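Local atomic coordinates of dTDP-4-dehydrorhamnose 3,5-epimerase (Bacillus anthracis str. Ames, PDB entry 3RYK), a protein that catalyses the epimerisation of dTDP-4-dehydro-6-deoxyglucose at C3 and C5 of the sugar ring, a step in the biosynthesis of dTDP-L-rhamnose. Residues 166-178 with 184-198. Residues are numbered along the deposited sequence; the frame is centred on the assembly and turned at random.
Sequences HDSGVLWNDKELA and TSPILSDKDRILPLL. With POP (pyrophosphate 2-), chain C.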
ATOM      1  N   HIS A 166       2.724 -10.553 -22.104  1.00 35.53           N
ATOM      2  CA  HIS A 166       1.693 -11.488 -21.639  1.00 34.72           C
ATOM      3  C   HIS A 166       0.420 -10.836 -21.104  1.00 34.08           C
ATOM      4  O   HIS A 166      -0.513 -11.527 -20.700  1.00 35.04           O
ATOM      5  CB  HIS A 166       2.313 -12.358 -20.545  1.00 34.63           C
ATOM      6  CG  HIS A 166       3.492 -13.146 -21.022  1.00 34.23           C
ATOM      7  ND1 HIS A 166       4.749 -12.595 -21.142  1.00 33.93           N
ATOM      8  CD2 HIS A 166       3.606 -14.436 -21.413  1.00 33.98           C
ATOM      9  CE1 HIS A 166       5.588 -13.513 -21.590  1.00 34.17           C
ATOM     10  NE2 HIS A 166       4.920 -14.638 -21.763  1.00 33.97           N
ATOM     11  N   ASP A 167       0.386  -9.511 -21.112  1.00 33.75           N
ATOM     12  CA  ASP A 167      -0.760  -8.774 -20.623  1.00 33.39           C
ATOM     13  C   ASP A 167      -1.949  -9.045 -21.561  1.00 32.16           C
ATOM     14  O   ASP A 167      -1.862  -8.804 -22.766  1.00 33.71           O
ATOM     15  CB  ASP A 167      -0.381  -7.290 -20.549  1.00 34.37           C
ATOM     16  CG  ASP A 167      -1.439  -6.435 -19.911  1.00 36.35           C
ATOM     17  OD1 ASP A 167      -2.513  -6.955 -19.563  1.00 40.82           O
ATOM     18  OD2 ASP A 167      -1.191  -5.223 -19.758  1.00 41.07           O
ATOM     19  N   SER A 168      -3.044  -9.573 -21.010  1.00 30.43           N
ATOM     20  CA  SER A 168      -4.245  -9.889 -21.794  1.00 28.65           C
ATOM     21  C   SER A 168      -5.515  -9.513 -20.991  1.00 27.32           C
ATOM     22  O   SER A 168      -5.463  -8.653 -20.119  1.00 26.02           O
ATOM     23  CB  SER A 168      -4.229 -11.372 -22.188  1.00 28.36           C
ATOM     24  OG  SER A 168      -5.308 -11.717 -23.049  1.00 28.86           O
ATOM     25  N   GLY A 169      -6.649 -10.122 -21.312  1.00 25.88           N
ATOM     26  CA  GLY A 169      -7.880  -9.818 -20.609  1.00 25.66           C
ATOM     27  C   GLY A 169      -9.163 -10.312 -21.253  1.00 24.62           C
ATOM     28  O   GLY A 169      -9.141 -11.070 -22.232  1.00 26.06           O
ATOM     29  N   VAL A 170     -10.282  -9.870 -20.688  1.00 23.72           N
ATOM     30  CA  VAL A 170     -11.614 -10.227 -21.165  1.00 23.14           C
ATOM     31  C   VAL A 170     -12.460  -8.943 -21.197  1.00 22.70           C
ATOM     32  O   VAL A 170     -12.548  -8.208 -20.208  1.00 22.63           O
ATOM     33  CB  VAL A 170     -12.280 -11.297 -20.280  1.00 23.24           C
ATOM     34  CG1 VAL A 170     -13.678 -11.594 -20.784  1.00 23.79           C
ATOM     35  CG2 VAL A 170     -11.432 -12.566 -20.239  1.00 25.48           C
ATOM     36  N   LEU A 171     -13.084  -8.669 -22.338  1.00 22.22           N
ATOM     37  CA  LEU A 171     -13.914  -7.463 -22.518  1.00 21.58           C
ATOM     38  C   LEU A 171     -14.957  -7.391 -21.406  1.00 21.11           C
ATOM     39  O   LEU A 171     -15.679  -8.365 -21.156  1.00 20.01           O
ATOM     40  CB  LEU A 171     -14.576  -7.449 -23.910  1.00 22.74           C
ATOM     41  CG  LEU A 171     -15.281  -6.169 -24.381  1.00 23.56           C
ATOM     42  CD1 LEU A 171     -14.303  -4.985 -24.432  1.00 24.36           C
ATOM     43  CD2 LEU A 171     -15.913  -6.387 -25.765  1.00 27.15           C
ATOM     44  N   TRP A 172     -15.031  -6.218 -20.779  1.00 20.61           N
ATOM     45  CA  TRP A 172     -15.940  -5.974 -19.652  1.00 21.79           C
ATOM     46  C   TRP A 172     -17.380  -6.447 -19.866  1.00 22.52           C
ATOM     47  O   TRP A 172     -17.962  -7.054 -18.965  1.00 23.66           O
ATOM     48  CB  TRP A 172     -15.961  -4.473 -19.296  1.00 22.11           C
ATOM     49  CG  TRP A 172     -16.658  -3.634 -20.309  1.00 23.03           C
ATOM     50  CD1 TRP A 172     -16.190  -3.244 -21.534  1.00 24.25           C
ATOM     51  CD2 TRP A 172     -17.957  -3.057 -20.175  1.00 22.98           C
ATOM     52  NE1 TRP A 172     -17.136  -2.474 -22.174  1.00 23.40           N
ATOM     53  CE2 TRP A 172     -18.232  -2.354 -21.361  1.00 24.26           C
ATOM     54  CE3 TRP A 172     -18.927  -3.086 -19.171  1.00 23.02           C
ATOM     55  CZ2 TRP A 172     -19.436  -1.667 -21.563  1.00 22.49           C
ATOM     56  CZ3 TRP A 172     -20.124  -2.412 -19.372  1.00 23.66           C
ATOM     57  CH2 TRP A 172     -20.369  -1.711 -20.564  1.00 23.95           C
ATOM     58  N   ASN A 173     -17.961  -6.186 -21.040  1.00 23.51           N
ATOM     59  CA  ASN A 173     -19.353  -6.565 -21.290  1.00 25.27           C
ATOM     60  C   ASN A 173     -19.616  -7.902 -22.016  1.00 25.69           C
ATOM     61  O   ASN A 173     -20.701  -8.110 -22.563  1.00 26.59           O
ATOM     62  CB  ASN A 173     -20.082  -5.431 -21.998  1.00 26.04           C
ATOM     63  CG  ASN A 173     -19.517  -5.149 -23.373  1.00 27.72           C
ATOM     64  OD1 ASN A 173     -18.621  -5.853 -23.841  1.00 30.97           O
ATOM     65  ND2 ASN A 173     -20.042  -4.132 -24.030  1.00 30.44           N
ATOM     66  N   ASP A 174     -18.642  -8.800 -22.016  1.00 26.20           N
ATOM     67  CA  ASP A 174     -18.820 -10.098 -22.648  1.00 26.36           C
ATOM     68  C   ASP A 174     -20.214 -10.618 -22.271  1.00 26.85           C
ATOM     69  O   ASP A 174     -20.551 -10.709 -21.082  1.00 27.08           O
ATOM     70  CB  ASP A 174     -17.807 -11.086 -22.105  1.00 26.70           C
ATOM     71  CG  ASP A 174     -17.946 -12.448 -22.742  1.00 27.63           C
ATOM     72  OD1 ASP A 174     -17.454 -12.651 -23.874  1.00 32.37           O
ATOM     73  OD2 ASP A 174     -18.487 -13.341 -22.085  1.00 28.87           O
ATOM     74  N   LYS A 175     -21.045 -10.939 -23.261  1.00 27.15           N
ATOM     75  CA  LYS A 175     -22.408 -11.438 -22.980  1.00 27.67           C
ATOM     76  C   LYS A 175     -22.499 -12.822 -22.353  1.00 27.34           C
ATOM     77  O   LYS A 175     -23.562 -13.186 -21.841  1.00 28.38           O
ATOM     78  CB  LYS A 175     -23.276 -11.451 -24.249  1.00 28.43           C
ATOM     79  CG  LYS A 175     -23.568 -10.103 -24.844  1.00 29.59           C
ATOM     80  CD  LYS A 175     -24.514 -10.192 -26.043  1.00 32.19           C
ATOM     81  CE  LYS A 175     -23.978 -11.070 -27.171  1.00 34.19           C
ATOM     82  NZ  LYS A 175     -24.890 -11.102 -28.337  1.00 34.18           N
ATOM     83  N   GLU A 176     -21.425 -13.611 -22.406  1.00 27.82           N
ATOM     84  CA  GLU A 176     -21.452 -14.950 -21.822  1.00 27.76           C
ATOM     85  C   GLU A 176     -21.467 -14.844 -20.302  1.00 26.61           C
ATOM     86  O   GLU A 176     -22.130 -15.631 -19.630  1.00 27.75           O
ATOM     87  CB  GLU A 176     -20.234 -15.791 -22.208  1.00 28.06           C
ATOM     88  CG  GLU A 176     -19.943 -15.978 -23.695  1.00 31.32           C
ATOM     89  CD  GLU A 176     -18.759 -16.918 -23.926  1.00 32.45           C
ATOM     90  OE1 GLU A 176     -18.315 -17.589 -22.954  1.00 33.84           O
ATOM     91  OE2 GLU A 176     -18.274 -16.999 -25.081  1.00 35.51           O
ATOM     92  N   LEU A 177     -20.735 -13.863 -19.777  1.00 25.57           N
ATOM     93  CA  LEU A 177     -20.634 -13.633 -18.324  1.00 24.77           C
ATOM     94  C   LEU A 177     -21.782 -12.789 -17.791  1.00 23.40           C
ATOM     95  O   LEU A 177     -22.214 -12.970 -16.644  1.00 24.77           O
ATOM     96  CB  LEU A 177     -19.274 -13.002 -17.984  1.00 24.86           C
ATOM     97  CG  LEU A 177     -18.009 -13.825 -18.282  1.00 24.96           C
ATOM     98  CD1 LEU A 177     -16.713 -13.136 -17.829  1.00 27.19           C
ATOM     99  CD2 LEU A 177     -18.120 -15.231 -17.690  1.00 25.32           C
ATOM    100  N   ALA A 178     -22.261 -11.863 -18.625  1.00 22.14           N
ATOM    101  CA  ALA A 178     -23.366 -10.953 -18.308  1.00 20.83           C
ATOM    102  C   ALA A 178     -23.211 -10.320 -16.934  1.00 20.54           C
ATOM    103  O   ALA A 178     -24.118 -10.374 -16.118  1.00 22.82           O
ATOM    104  CB  ALA A 178     -24.687 -11.689 -18.419  1.00 20.38           C
ATOM    105  N   THR A 184     -23.636   2.236 -17.101  1.00 20.85           N
ATOM    106  CA  THR A 184     -24.137   1.983 -18.452  1.00 21.39           C
ATOM    107  C   THR A 184     -23.107   2.295 -19.532  1.00 22.04           C
ATOM    108  O   THR A 184     -22.944   1.519 -20.491  1.00 22.11           O
ATOM    109  CB  THR A 184     -25.439   2.800 -18.701  1.00 21.58           C
ATOM    110  OG1 THR A 184     -26.492   2.263 -17.888  1.00 24.03           O
ATOM    111  CG2 THR A 184     -25.890   2.764 -20.170  1.00 21.78           C
ATOM    112  N   SER A 185     -22.424   3.422 -19.371  1.00 22.45           N
ATOM    113  CA  SER A 185     -21.408   3.870 -20.328  1.00 23.96           C
ATOM    114  C   SER A 185     -20.085   4.021 -19.585  1.00 22.55           C
ATOM    115  O   SER A 185     -19.637   5.140 -19.351  1.00 22.63           O
ATOM    116  CB  SER A 185     -21.842   5.214 -20.919  1.00 24.68           C
ATOM    117  OG  SER A 185     -23.126   5.117 -21.523  1.00 28.19           O
ATOM    118  N   PRO A 186     -19.427   2.894 -19.252  1.00 23.32           N
ATOM    119  CA  PRO A 186     -18.173   2.993 -18.505  1.00 23.55           C
ATOM    120  C   PRO A 186     -17.056   3.782 -19.141  1.00 23.76           C
ATOM    121  O   PRO A 186     -16.947   3.824 -20.381  1.00 24.65           O
ATOM    122  CB  PRO A 186     -17.718   1.535 -18.368  1.00 23.91           C
ATOM    123  CG  PRO A 186     -18.480   0.778 -19.360  1.00 24.51           C
ATOM    124  CD  PRO A 186     -19.754   1.504 -19.609  1.00 22.72           C
ATOM    125  N   ILE A 187     -16.255   4.426 -18.293  1.00 24.11           N
ATOM    126  CA  ILE A 187     -15.097   5.186 -18.747  1.00 24.14           C
ATOM    127  C   ILE A 187     -14.049   4.078 -18.912  1.00 24.64           C
ATOM    128  O   ILE A 187     -13.666   3.432 -17.963  1.00 25.51           O
ATOM    129  CB  ILE A 187     -14.698   6.292 -17.762  1.00 24.41           C
ATOM    130  CG1 ILE A 187     -15.826   7.326 -17.719  1.00 24.41           C
ATOM    131  CG2 ILE A 187     -13.365   6.933 -18.171  1.00 24.51           C
ATOM    132  CD1 ILE A 187     -15.823   8.222 -16.523  1.00 25.13           C
ATOM    133  N   LEU A 188     -13.635   3.825 -20.147  1.00 24.37           N
ATOM    134  CA  LEU A 188     -12.669   2.788 -20.460  1.00 25.29           C
ATOM    135  C   LEU A 188     -11.589   3.322 -21.362  1.00 25.47           C
ATOM    136  O   LEU A 188     -11.846   4.241 -22.131  1.00 26.78           O
ATOM    137  CB  LEU A 188     -13.382   1.696 -21.266  1.00 26.30           C
ATOM    138  CG  LEU A 188     -14.516   0.930 -20.587  1.00 26.68           C
ATOM    139  CD1 LEU A 188     -15.460   0.223 -21.561  1.00 30.10           C
ATOM    140  CD2 LEU A 188     -13.868  -0.018 -19.623  1.00 29.38           C
ATOM    141  N   SER A 189     -10.395   2.752 -21.272  1.00 25.66           N
ATOM    142  CA  SER A 189      -9.315   3.175 -22.150  1.00 25.67           C
ATOM    143  C   SER A 189      -9.593   2.443 -23.464  1.00 26.22           C
ATOM    144  O   SER A 189     -10.298   1.415 -23.484  1.00 27.14           O
ATOM    145  CB  SER A 189      -7.944   2.804 -21.595  1.00 25.19           C
ATOM    146  OG  SER A 189      -7.809   1.402 -21.473  1.00 25.25           O
ATOM    147  N   ASP A 190      -9.057   2.962 -24.564  1.00 27.34           N
ATOM    148  CA  ASP A 190      -9.259   2.311 -25.863  1.00 28.22           C
ATOM    149  C   ASP A 190      -8.771   0.866 -25.830  1.00 28.97           C
ATOM    150  O   ASP A 190      -9.404  -0.021 -26.409  1.00 30.20           O
ATOM    151  CB  ASP A 190      -8.563   3.080 -26.987  1.00 28.45           C
ATOM    152  CG  ASP A 190      -9.217   4.417 -27.283  1.00 29.40           C
ATOM    153  OD1 ASP A 190     -10.302   4.706 -26.740  1.00 28.94           O
ATOM    154  OD2 ASP A 190      -8.661   5.169 -28.105  1.00 33.87           O
ATOM    155  N   LYS A 191      -7.653   0.645 -25.128  1.00 29.76           N
ATOM    156  CA  LYS A 191      -7.060  -0.680 -24.977  1.00 30.49           C
ATOM    157  C   LYS A 191      -8.040  -1.610 -24.280  1.00 30.33           C
ATOM    158  O   LYS A 191      -8.148  -2.783 -24.613  1.00 31.10           O
ATOM    159  CB  LYS A 191      -5.841  -0.606 -24.079  1.00 30.56           C
ATOM    160  CG  LYS A 191      -4.713   0.300 -24.545  1.00 33.00           C
ATOM    161  CD  LYS A 191      -3.621   0.367 -23.485  1.00 34.81           C
ATOM    162  CE  LYS A 191      -3.019  -0.988 -23.148  1.00 34.99           C
ATOM    163  NZ  LYS A 191      -1.954  -0.883 -22.140  1.00 37.26           N
ATOM    164  N   ASP A 192      -8.735  -1.084 -23.277  1.00 30.79           N
ATOM    165  CA  ASP A 192      -9.701  -1.877 -22.540  1.00 30.87           C
ATOM    166  C   ASP A 192     -10.996  -2.153 -23.331  1.00 30.52           C
ATOM    167  O   ASP A 192     -11.700  -3.118 -23.037  1.00 31.18           O
ATOM    168  CB  ASP A 192      -9.958  -1.255 -21.156  1.00 32.05           C
ATOM    169  CG  ASP A 192      -8.773  -1.458 -20.183  1.00 34.56           C
ATOM    170  OD1 ASP A 192      -8.920  -1.085 -18.994  1.00 38.51           O
ATOM    171  OD2 ASP A 192      -7.709  -2.005 -20.593  1.00 39.37           O
ATOM    172  N   ARG A 193     -11.310  -1.327 -24.335  1.00 30.17           N
ATOM    173  CA  ARG A 193     -12.524  -1.554 -25.137  1.00 30.16           C
ATOM    174  C   ARG A 193     -12.323  -2.610 -26.244  1.00 30.69           C
ATOM    175  O   ARG A 193     -13.300  -3.017 -26.870  1.00 31.39           O
ATOM    176  CB  ARG A 193     -13.062  -0.260 -25.771  1.00 30.36           C
ATOM    177  CG  ARG A 193     -13.484   0.819 -24.796  1.00 29.91           C
ATOM    178  CD  ARG A 193     -14.103   2.010 -25.533  1.00 31.36           C
ATOM    179  NE  ARG A 193     -14.424   3.103 -24.614  1.00 33.04           N
ATOM    180  CZ  ARG A 193     -15.572   3.259 -23.954  1.00 33.03           C
ATOM    181  NH1 ARG A 193     -15.708   4.298 -23.130  1.00 34.99           N
ATOM    182  NH2 ARG A 193     -16.572   2.388 -24.087  1.00 33.00           N
ATOM    183  N   ILE A 194     -11.082  -3.056 -26.463  1.00 30.38           N
ATOM    184  CA  ILE A 194     -10.766  -4.057 -27.496  1.00 30.93           C
ATOM    185  C   ILE A 194     -10.224  -5.380 -26.911  1.00 30.89           C
ATOM    186  O   ILE A 194      -9.491  -6.128 -27.577  1.00 31.33           O
ATOM    187  CB  ILE A 194      -9.754  -3.487 -28.530  1.00 31.10           C
ATOM    188  CG1 ILE A 194     -10.388  -2.373 -29.362  1.00 32.76           C
ATOM    189  CG2 ILE A 194      -9.292  -4.583 -29.467  1.00 32.22           C
ATOM    190  CD1 ILE A 194     -10.365  -2.626 -30.860  1.00 33.96           C
ATOM    191  N   LEU A 195     -10.574  -5.682 -25.661  1.00 30.42           N
ATOM    192  CA  LEU A 195     -10.116  -6.925 -25.061  1.00 29.48           C
ATOM    193  C   LEU A 195     -11.027  -8.008 -25.669  1.00 29.59           C
ATOM    194  O   LEU A 195     -12.180  -7.721 -26.007  1.00 29.63           O
ATOM    195  CB  LEU A 195     -10.183  -6.864 -23.524  1.00 29.19           C
ATOM    196  CG  LEU A 195      -9.155  -5.909 -22.889  1.00 28.52           C
ATOM    197  CD1 LEU A 195      -9.419  -5.651 -21.382  1.00 28.77           C
ATOM    198  CD2 LEU A 195      -7.723  -6.408 -23.092  1.00 28.32           C
ATOM    199  N   PRO A 196     -10.516  -9.242 -25.845  1.00 30.23           N
ATOM    200  CA  PRO A 196     -11.322 -10.313 -26.433  1.00 30.81           C
ATOM    201  C   PRO A 196     -12.436 -10.838 -25.533  1.00 31.58           C
ATOM    202  O   PRO A 196     -12.512 -10.468 -24.372  1.00 30.80           O
ATOM    203  CB  PRO A 196     -10.296 -11.417 -26.704  1.00 31.00           C
ATOM    204  CG  PRO A 196      -9.260 -11.211 -25.694  1.00 31.09           C
ATOM    205  CD  PRO A 196      -9.196  -9.730 -25.423  1.00 30.29           C
ATOM    206  N   LEU A 197     -13.291 -11.683 -26.103  1.00 32.62           N
ATOM    207  CA  LEU A 197     -14.418 -12.297 -25.400  1.00 33.31           C
ATOM    208  C   LEU A 197     -13.936 -13.495 -24.591  1.00 33.80           C
ATOM    209  O   LEU A 197     -12.752 -13.847 -24.629  1.00 34.05           O
ATOM    210  CB  LEU A 197     -15.479 -12.765 -26.403  1.00 33.86           C
ATOM    211  CG  LEU A 197     -16.170 -11.748 -27.303  1.00 34.99           C
ATOM    212  CD1 LEU A 197     -17.122 -12.485 -28.252  1.00 37.12           C
ATOM    213  CD2 LEU A 197     -16.919 -10.692 -26.504  1.00 34.68           C
ATOM    214  N   LEU A 198     -14.860 -14.122 -23.864  1.00 34.28           N
ATOM    215  CA  LEU A 198     -14.549 -15.288 -23.044  1.00 33.96           C
ATOM    216  C   LEU A 198     -14.404 -16.528 -23.928  1.00 34.00           C
ATOM    217  O   LEU A 198     -13.297 -16.947 -24.244  1.00 33.99           O
ATOM    218  CB  LEU A 198     -15.654 -15.511 -22.009  1.00 34.09           C
ATOM    219  CG  LEU A 198     -15.531 -16.695 -21.047  1.00 34.80           C
ATOM    220  CD1 LEU A 198     -14.311 -16.538 -20.171  1.00 36.14           C
ATOM    221  CD2 LEU A 198     -16.801 -16.817 -20.197  1.00 35.40           C
TER
HETATM  222  P1  POP C 182      -2.809  -0.933 -18.345  0.70 37.24           P
HETATM  223  O1  POP C 182      -1.409  -0.413 -18.101  0.70 36.14           O
HETATM  224  O2  POP C 182      -2.715  -2.420 -18.617  0.70 36.95           O
HETATM  225  O3  POP C 182      -3.674  -0.678 -17.131  0.70 37.06           O
HETATM  226  O   POP C 182      -3.407  -0.218 -19.672  0.70 36.46           O
HETATM  227  P2  POP C 182      -4.540   0.941 -19.724  0.70 37.41           P
HETATM  228  O4  POP C 182      -5.841   0.301 -20.147  0.70 35.07           O
HETATM  229  O5  POP C 182      -4.137   1.968 -20.756  0.70 35.81           O
HETATM  230  O6  POP C 182      -4.727   1.655 -18.404  0.70 35.85           O
HETATM  231  O   HOH W   1     -10.478 -13.395 -23.224  1.00 61.23           O
HETATM  232  O   HOH W   2     -12.853  -4.429 -20.996  1.00 46.92           O
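The Trp172 indole lies between two layers: CB of its neighbour Asn173 covers one face over the centre, and Pro186 packs on the opposite face. The proline contact is a CH-pi interaction, with CG 3.4 Å from the centroid of the six-membered ring and 14° off its normal. Leu188 covers the pyrrole end of that same face, its CD1 3.2 Å from Trp172 NE1, and its CB lies over one face of the Arg193 guanidinium. With chi1 at 71°, Trp172 CG sits between the backbone N and the carbonyl carbon, and the ring reaches Pro186 and Leu188. Water 2 lies in the ring plane at its edge, bridging Trp172 N and Asp192 O.

A second flat group is the Asp174 carboxylate. The bond from Leu198 N to Asp174 OD1 is 3.0 Å long and nearly straight, but meets the carboxylate from above, 61° out of its plane. OD2 instead accepts from Leu177 N on the anti side, close to the plane, which makes an Asx motif. The carboxylate thus ties the turn at 174-177 to the last ordered residue, Leu198, which rests against Leu177 and Glu176.

Between these groups, Leu171 N donates to Pro196 O (2.8 Å). Water 1 joins Gly169 O to Leu197 O.

At the far end, Ser189 caps helix 190-193 by accepting from Asp192 N, and its OG also donates to pyrophosphate O4 (2.6 Å). Lys191 NZ binds the bridging oxygen O of the same ligand at 2.9 Å. In this jelly roll-like fold, strand 167-169 pairs antiparallel with strand 82-88; Leu195 lies against its Gly169, Leu188 touches Ile82, and Ile187, backbone-bonded to Gly80 and Ile82, packs with Ser189 on Arg47 of the second subunit.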